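Local coordinates for trehalose-6-phosphate phosphatase-related protein (Thermoplasma acidophilum, PDB 1U02) that removes the phosphate from trehalose 6-phosphate with the help of magnesium, releasing free trehalose in the last step of trehalose biosynthesis, at residues R133-A138 against T145-M150; R97-D102 against V115-G120; I196-G201 against F207-Y212. All coordinates share one frame; numbering follows the deposited sequence.

Contact 1: R133-A138 against T145-M150; sequences RIEEIA and TYYGKM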
# COMPACT_ATOMS: atom_id res chain seq x y z
N ARG A 133 -4.84 23.37 -4.79
CA ARG A 133 -3.68 23.41 -5.69
C ARG A 133 -3.40 22.01 -6.22
O ARG A 133 -3.12 21.83 -7.40
CB ARG A 133 -2.41 23.90 -4.97
CG ARG A 133 -2.34 25.38 -4.69
CD ARG A 133 -0.91 25.73 -4.28
NE ARG A 133 -0.74 27.13 -3.90
CZ ARG A 133 0.43 27.67 -3.55
NH1 ARG A 133 1.53 26.93 -3.53
NH2 ARG A 133 0.49 28.95 -3.22
N ILE A 134 -3.45 21.03 -5.33
CA ILE A 134 -3.20 19.64 -5.71
C ILE A 134 -4.24 19.18 -6.74
O ILE A 134 -3.90 18.55 -7.73
CB ILE A 134 -3.24 18.72 -4.48
CG1 ILE A 134 -2.06 19.03 -3.57
CG2 ILE A 134 -3.21 17.25 -4.91
CD1 ILE A 134 -2.12 18.35 -2.21
N GLU A 135 -5.50 19.51 -6.50
CA GLU A 135 -6.56 19.11 -7.41
C GLU A 135 -6.37 19.77 -8.78
O GLU A 135 -6.69 19.17 -9.81
CB GLU A 135 -7.92 19.47 -6.81
CG GLU A 135 -8.11 18.84 -5.44
CD GLU A 135 -9.39 19.25 -4.75
OE1 GLU A 135 -9.76 20.44 -4.83
OE2 GLU A 135 -10.03 18.37 -4.12
N GLU A 136 -5.84 20.99 -8.79
CA GLU A 136 -5.59 21.70 -10.04
C GLU A 136 -4.51 20.97 -10.83
O GLU A 136 -4.62 20.78 -12.04
CB GLU A 136 -5.16 23.14 -9.75
CG GLU A 136 -4.83 23.96 -10.99
CD GLU A 136 -4.55 25.42 -10.66
OE1 GLU A 136 -3.64 25.69 -9.83
OE2 GLU A 136 -5.24 26.30 -11.22
N ILE A 137 -3.45 20.56 -10.13
CA ILE A 137 -2.37 19.83 -10.78
C ILE A 137 -2.92 18.51 -11.34
O ILE A 137 -2.56 18.10 -12.44
CB ILE A 137 -1.23 19.53 -9.78
CG1 ILE A 137 -0.46 20.81 -9.48
CG2 ILE A 137 -0.28 18.48 -10.35
CD1 ILE A 137 0.28 21.37 -10.70
N ALA A 138 -3.80 17.87 -10.58
CA ALA A 138 -4.40 16.62 -11.01
C ALA A 138 -5.17 16.78 -12.31
O ALA A 138 -5.09 15.94 -13.21
CB ALA A 138 -5.32 16.08 -9.92
N THR A 145 -6.72 11.83 -7.79
CA THR A 145 -6.41 12.28 -6.43
C THR A 145 -7.02 11.37 -5.37
O THR A 145 -8.20 11.03 -5.43
CB THR A 145 -6.92 13.73 -6.20
OG1 THR A 145 -6.42 14.60 -7.22
CG2 THR A 145 -6.46 14.24 -4.85
N TYR A 146 -6.21 10.97 -4.39
CA TYR A 146 -6.66 10.12 -3.29
C TYR A 146 -6.51 10.91 -1.99
O TYR A 146 -5.49 11.55 -1.76
CB TYR A 146 -5.80 8.85 -3.20
CG TYR A 146 -6.09 8.03 -1.96
CD1 TYR A 146 -7.23 7.24 -1.87
CD2 TYR A 146 -5.24 8.09 -0.86
CE1 TYR A 146 -7.52 6.52 -0.71
CE2 TYR A 146 -5.52 7.38 0.30
CZ TYR A 146 -6.66 6.59 0.37
OH TYR A 146 -6.95 5.89 1.51
N TYR A 147 -7.54 10.85 -1.14
CA TYR A 147 -7.51 11.57 0.13
C TYR A 147 -7.48 10.56 1.28
O TYR A 147 -8.41 9.77 1.45
CB TYR A 147 -8.76 12.45 0.26
CG TYR A 147 -8.98 13.37 -0.92
CD1 TYR A 147 -8.36 14.62 -0.99
CD2 TYR A 147 -9.81 12.99 -1.97
CE1 TYR A 147 -8.56 15.47 -2.09
CE2 TYR A 147 -10.02 13.83 -3.07
CZ TYR A 147 -9.39 15.06 -3.12
OH TYR A 147 -9.58 15.89 -4.22
N GLY A 148 -6.41 10.59 2.07
CA GLY A 148 -6.29 9.68 3.20
C GLY A 148 -6.15 10.46 4.49
O GLY A 148 -6.50 11.64 4.56
N LYS A 149 -5.65 9.81 5.53
CA LYS A 149 -5.46 10.48 6.81
C LYS A 149 -4.18 11.31 6.80
O LYS A 149 -3.08 10.77 6.81
CB LYS A 149 -5.43 9.45 7.95
CG LYS A 149 -6.74 8.69 8.10
CD LYS A 149 -6.87 8.03 9.47
CE LYS A 149 -8.19 7.27 9.58
NZ LYS A 149 -9.37 8.11 9.22
N MSE A 150 -4.33 12.63 6.76
CA MSE A 150 -3.20 13.55 6.73
C MSE A 150 -2.46 13.41 5.41
O MSE A 150 -1.37 13.94 5.24
CB MSE A 150 -2.21 13.25 7.86
CG MSE A 150 -2.78 13.33 9.25
SE MSE A 150 -1.36 13.09 10.55
CE MSE A 150 -0.89 11.26 10.14

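Contact 2: R97-D102 against V115-G120; sequences RSWVSD and VLYHLG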
# COMPACT_ATOMS: atom_id res chain seq x y z
N ARG A 97 7.42 20.52 -6.13
CA ARG A 97 8.38 20.33 -5.03
C ARG A 97 8.63 21.58 -4.20
O ARG A 97 8.91 21.49 -3.00
CB ARG A 97 9.72 19.80 -5.56
CG ARG A 97 10.55 20.82 -6.32
CD ARG A 97 11.85 20.19 -6.80
NE ARG A 97 12.65 21.13 -7.58
CZ ARG A 97 13.25 22.20 -7.07
NH1 ARG A 97 13.15 22.48 -5.77
NH2 ARG A 97 13.95 23.00 -7.86
N SER A 98 8.52 22.76 -4.81
CA SER A 98 8.75 24.00 -4.09
C SER A 98 7.67 24.33 -3.07
O SER A 98 7.84 25.24 -2.25
CB SER A 98 8.88 25.17 -5.08
OG SER A 98 7.63 25.45 -5.69
N TRP A 99 6.56 23.60 -3.09
CA TRP A 99 5.48 23.86 -2.15
C TRP A 99 5.88 23.60 -0.70
O TRP A 99 5.20 24.04 0.23
CB TRP A 99 4.24 23.03 -2.49
CG TRP A 99 3.60 23.41 -3.81
CD1 TRP A 99 3.98 24.43 -4.64
CD2 TRP A 99 2.49 22.77 -4.43
NE1 TRP A 99 3.17 24.45 -5.75
CE2 TRP A 99 2.24 23.44 -5.65
CE3 TRP A 99 1.67 21.68 -4.09
CZ2 TRP A 99 1.21 23.07 -6.52
CZ3 TRP A 99 0.65 21.31 -4.95
CH2 TRP A 99 0.43 22.00 -6.15
N VAL A 100 6.98 22.87 -0.50
CA VAL A 100 7.45 22.60 0.85
C VAL A 100 7.81 23.91 1.55
O VAL A 100 7.78 23.99 2.78
CB VAL A 100 8.68 21.66 0.87
CG1 VAL A 100 8.29 20.29 0.30
CG2 VAL A 100 9.82 22.26 0.07
N SER A 101 8.17 24.93 0.78
CA SER A 101 8.51 26.22 1.37
C SER A 101 7.26 27.11 1.44
O SER A 101 7.13 27.94 2.34
CB SER A 101 9.62 26.92 0.57
OG SER A 101 9.25 27.16 -0.77
N ASP A 102 6.33 26.92 0.51
CA ASP A 102 5.10 27.71 0.51
C ASP A 102 4.23 27.30 1.70
O ASP A 102 3.53 28.13 2.29
CB ASP A 102 4.32 27.51 -0.79
CG ASP A 102 5.09 27.96 -2.01
OD1 ASP A 102 5.83 28.96 -1.92
OD2 ASP A 102 4.93 27.33 -3.08
N VAL A 115 2.89 10.86 -6.35
CA VAL A 115 3.50 11.90 -5.54
C VAL A 115 2.56 12.04 -4.37
O VAL A 115 1.38 12.36 -4.53
CB VAL A 115 3.61 13.25 -6.28
CG1 VAL A 115 4.24 14.29 -5.35
CG2 VAL A 115 4.47 13.09 -7.53
N LEU A 116 3.08 11.77 -3.18
CA LEU A 116 2.29 11.82 -1.97
C LEU A 116 2.60 13.08 -1.17
O LEU A 116 3.75 13.37 -0.86
CB LEU A 116 2.58 10.56 -1.14
CG LEU A 116 1.81 10.27 0.15
CD1 LEU A 116 1.86 8.78 0.46
CD2 LEU A 116 2.42 11.07 1.29
N TYR A 117 1.55 13.84 -0.85
CA TYR A 117 1.69 15.06 -0.07
C TYR A 117 1.23 14.74 1.35
O TYR A 117 0.07 14.35 1.55
CB TYR A 117 0.84 16.17 -0.69
CG TYR A 117 1.21 16.49 -2.12
CD1 TYR A 117 2.15 17.47 -2.43
CD2 TYR A 117 0.66 15.76 -3.17
CE1 TYR A 117 2.54 17.72 -3.75
CE2 TYR A 117 1.04 15.99 -4.49
CZ TYR A 117 1.98 16.96 -4.78
OH TYR A 117 2.34 17.18 -6.08
N HIS A 118 2.14 14.86 2.31
CA HIS A 118 1.80 14.57 3.70
C HIS A 118 1.59 15.89 4.43
O HIS A 118 2.49 16.72 4.53
CB HIS A 118 2.93 13.79 4.38
CG HIS A 118 2.49 13.02 5.60
ND1 HIS A 118 1.81 13.61 6.64
CD2 HIS A 118 2.62 11.72 5.93
CE1 HIS A 118 1.54 12.70 7.56
NE2 HIS A 118 2.02 11.54 7.15
N LEU A 119 0.38 16.09 4.95
CA LEU A 119 0.05 17.32 5.65
C LEU A 119 0.17 17.21 7.16
O LEU A 119 -0.21 18.13 7.88
CB LEU A 119 -1.38 17.76 5.29
CG LEU A 119 -1.60 18.33 3.87
CD1 LEU A 119 -1.30 17.27 2.83
CD2 LEU A 119 -3.04 18.82 3.73
N GLY A 120 0.71 16.10 7.64
CA GLY A 120 0.84 15.89 9.07
C GLY A 120 1.51 16.98 9.90
O GLY A 120 1.02 17.32 10.98

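Contact 3: I196-G201 against F207-Y212; sequences IKVGEG and FHVADY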
# COMPACT_ATOMS: atom_id res chain seq x y z
N ILE A 196 -9.19 -10.46 6.44
CA ILE A 196 -8.78 -10.09 7.80
C ILE A 196 -8.62 -8.58 7.94
O ILE A 196 -7.80 -7.96 7.26
CB ILE A 196 -7.43 -10.75 8.16
CG1 ILE A 196 -7.53 -12.27 8.01
CG2 ILE A 196 -7.03 -10.37 9.57
CD1 ILE A 196 -6.21 -12.98 8.21
N LYS A 197 -9.41 -7.98 8.83
CA LYS A 197 -9.33 -6.54 9.06
C LYS A 197 -8.42 -6.25 10.24
O LYS A 197 -8.50 -6.92 11.27
CB LYS A 197 -10.73 -5.98 9.34
CG LYS A 197 -10.77 -4.50 9.74
CD LYS A 197 -10.48 -3.57 8.57
CE LYS A 197 -10.81 -2.12 8.91
NZ LYS A 197 -10.10 -1.65 10.12
N VAL A 198 -7.55 -5.26 10.09
CA VAL A 198 -6.65 -4.88 11.16
C VAL A 198 -7.07 -3.50 11.64
O VAL A 198 -7.23 -2.59 10.84
CB VAL A 198 -5.18 -4.79 10.69
CG1 VAL A 198 -4.28 -4.39 11.86
CG2 VAL A 198 -4.73 -6.12 10.10
N GLY A 199 -7.26 -3.35 12.95
CA GLY A 199 -7.62 -2.06 13.50
C GLY A 199 -9.10 -1.83 13.76
O GLY A 199 -9.95 -2.62 13.37
N GLU A 200 -9.38 -0.71 14.42
CA GLU A 200 -10.74 -0.33 14.78
C GLU A 200 -11.56 0.06 13.55
O GLU A 200 -11.01 0.33 12.48
CB GLU A 200 -10.67 0.84 15.77
CG GLU A 200 -11.97 1.17 16.47
CD GLU A 200 -11.75 2.11 17.64
OE1 GLU A 200 -11.19 3.21 17.42
OE2 GLU A 200 -12.14 1.76 18.78
N GLY A 201 -12.88 0.07 13.71
CA GLY A 201 -13.76 0.43 12.61
C GLY A 201 -14.67 -0.70 12.16
O GLY A 201 -14.37 -1.87 12.38
N PHE A 207 -12.49 -12.13 9.54
CA PHE A 207 -11.74 -12.17 10.79
C PHE A 207 -11.26 -10.76 11.10
O PHE A 207 -11.00 -9.96 10.20
CB PHE A 207 -10.54 -13.10 10.64
CG PHE A 207 -9.91 -13.51 11.95
CD1 PHE A 207 -10.63 -14.27 12.87
CD2 PHE A 207 -8.60 -13.15 12.25
CE1 PHE A 207 -10.04 -14.68 14.07
CE2 PHE A 207 -8.00 -13.55 13.44
CZ PHE A 207 -8.72 -14.32 14.36
N HIS A 208 -11.14 -10.44 12.39
CA HIS A 208 -10.72 -9.10 12.77
C HIS A 208 -9.67 -9.12 13.87
O HIS A 208 -9.82 -9.81 14.87
CB HIS A 208 -11.94 -8.30 13.23
CG HIS A 208 -11.63 -6.88 13.60
ND1 HIS A 208 -10.82 -6.54 14.66
CD2 HIS A 208 -12.01 -5.71 13.03
CE1 HIS A 208 -10.71 -5.22 14.73
NE2 HIS A 208 -11.43 -4.70 13.75
N VAL A 209 -8.59 -8.35 13.68
CA VAL A 209 -7.52 -8.24 14.68
C VAL A 209 -7.34 -6.78 15.10
O VAL A 209 -7.70 -5.86 14.36
CB VAL A 209 -6.18 -8.82 14.16
CG1 VAL A 209 -6.31 -10.33 14.00
CG2 VAL A 209 -5.78 -8.17 12.84
N ALA A 210 -6.79 -6.56 16.29
CA ALA A 210 -6.61 -5.22 16.84
C ALA A 210 -5.56 -4.31 16.19
O ALA A 210 -5.84 -3.14 15.92
CB ALA A 210 -6.33 -5.31 18.33
N ASP A 211 -4.37 -4.84 15.95
CA ASP A 211 -3.29 -4.06 15.35
C ASP A 211 -2.30 -4.93 14.59
O ASP A 211 -2.52 -6.13 14.42
CB ASP A 211 -2.55 -3.26 16.43
CG ASP A 211 -2.12 -4.12 17.60
OD1 ASP A 211 -1.97 -5.35 17.42
OD2 ASP A 211 -1.92 -3.57 18.70
N TYR A 212 -1.20 -4.32 14.15
CA TYR A 212 -0.18 -5.05 13.40
C TYR A 212 0.48 -6.11 14.27
O TYR A 212 0.92 -7.14 13.77
CB TYR A 212 0.87 -4.08 12.85
CG TYR A 212 1.85 -3.58 13.87
CD1 TYR A 212 3.08 -4.20 14.03
CD2 TYR A 212 1.54 -2.50 14.70
CE1 TYR A 212 3.99 -3.76 14.99
CE2 TYR A 212 2.43 -2.06 15.67
CZ TYR A 212 3.66 -2.69 15.81
OH TYR A 212 4.56 -2.26 16.75

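Contact 1: R133-A138 against T145-M150
Polar contact first: the hydroxyl of Tyr-147 gives a short hydrogen bond to Glu-135, with OH 2.5 Å from OE2. The carboxylate accepts through the anti lone pair of OE2, the one turned from its sister oxygen, and its plane stands at 86° to the tyrosine ring. Glu-135 has CG beside the backbone N (chi1 -56°), and although its CB does not point at the strand, the extended chain carries the carboxylate across to it. Arg-131, one turn earlier, makes a cation-pi contact with the Tyr-147 ring and a long, weak ion pair with OE2.

The rest is packing without bonds. Ala-138 CB rests 3.3 Å from OG1 of Thr-145, where the backbones come nearest. Methyl meets methyl more loosely between Ile-134 CG2 and Thr-145 CG2, 4.4 Å apart, and Leu-154 of the next strand touches both residues.

The axes of helix segment 133-138 and strand segment 145-147 run roughly antiparallel, at 150°; the strand is an outer one of the four-stranded sheet. The chemistry is graded: mostly apolar at the buried Ile-134 and Ala-138, although Ala-138 meets a hydroxyl oxygen, and polar toward the exposed Tyr-147, where the nearby arginine probably favours a charged carboxylate.

Contact 2: R97-D102 against V115-G120
Trp-99 brings CE3 of its six-membered ring up to one ring carbon of Tyr-117, CE1, at 4.1 Å. The rings meet obliquely, neither stacked nor edge-to-face: their planes are 33° apart and the centroids 5.9 Å from each other. Both residues point their CB at the other segment, and with CG beside the backbone N (Trp-99 chi1 -66°) the rings reach in between helix 99-102 and strand 114-118. This single apolar touch joins the two segments, and both residues are buried. The phenol hydroxyl is not left bare in that setting, since Tyr-117 OH is hydrogen-bonded to Thr-96 OG1.

Each segment also holds its own shape. Ser-98 O is gripped twice by Ser-101, from the backbone N at 3.1 Å and from OG at 2.8 Å, the hydroxyl lying in the carbonyl plane. At the far end of the strand, Gly-120 N donates to His-118 ND1 at 2.9 Å, exactly in the imidazole plane, which ties the ring to the turn that follows.

Around the pair, Leu-130, Ile-134 and Ile-137 of helix 127-141 pack on the indole, and Ile-134 reaches Tyr-117 as well. Arg-133 adds a cation-pi contact to Trp-99. The pair therefore lies where helices 99-102 and 127-141 pack against the antiparallel sheet, with strands 107-111 and 151-155 flanking strand 114-118.

Contact 3: I196-G201 against F207-Y212
Strands 196-198 and 207-209 run parallel, their axes 4.6 Å apart and 21° from alignment, and pair Ile-196 with Phe-207, Lys-197 with His-208 and Val-198 with Val-209. Strand 207-209 is the outermost, and 194-198 its inner neighbour, in the Rossmann-like alpha/beta core of a HAD phosphatase. Three backbone bonds join them: Lys-197 N to Phe-207 O, Val-209 N to Lys-197 O (2.8 Å and almost linear), and Gly-199 N to Val-209 O.

Ile-196, Val-198, Phe-207 and Val-209 share one face, where Met-215 and Ile-218 of helix 212-229 pack. CG2 of Val-209 lies 3.6 Å from CG2 of Val-198, while CG2 of Ile-196 sits at the edge of the Phe-207 ring. Val-198 also sends CG1, anti to its backbone N (chi1 -180°), to within 3.4 Å of Asp-211 C, and its side chain is about 4 Å from that of the magnesium ligand Asp-179. Asp-211 N-caps helix 212-229 through a bond from Glu-214 N to its OD1.

On the other face Lys-197 and His-208 lie side by side, CG of the lysine 3.7 Å from CD2 of the ring. The lysine chain bends twice and carries NZ forward over the turn after the strand, donating to Val-198 O at 3.1 Å from above the carbonyl plane and weakly to Gly-199 O, Glu-200 O and Asp-179 O. A methionine in its place would probably leave Val-198 O and its neighbours short of their shared donor, Gly-199 O with just the weak histidine bond, and the turn less firmly held. Gly-199, at backbone angles that call for glycine, offers the same carbonyl to the histidine: NE2 of His-208 comes edge-on to within 2.6 Å of Gly-199 O, in a weak, bent bond (119° at the hydrogen).

In the fold
Contacts 1 and 2 belong together and contact 3 stands apart. The first two have centres 11 Å apart and serve the same four-stranded antiparallel sheet, the cap of this HAD enzyme. The two side chains that make contact 2 are buried and aromatic, whereas contact 1 runs from that interior out to a polar, more exposed end. They meet where Arg-133 CB packs on Trp-99 and where Leu-119 N probably bonds to Met-150 O. Contact 3, centred 27 Å from contact 1, pairs two strands at the edge of the larger sheet. It is partly buried, with Ile-196, Val-198 and Val-209 inside and Phe-207 and His-208 exposed. Backbone bonds dominate there, and it alone lies near the magnesium site.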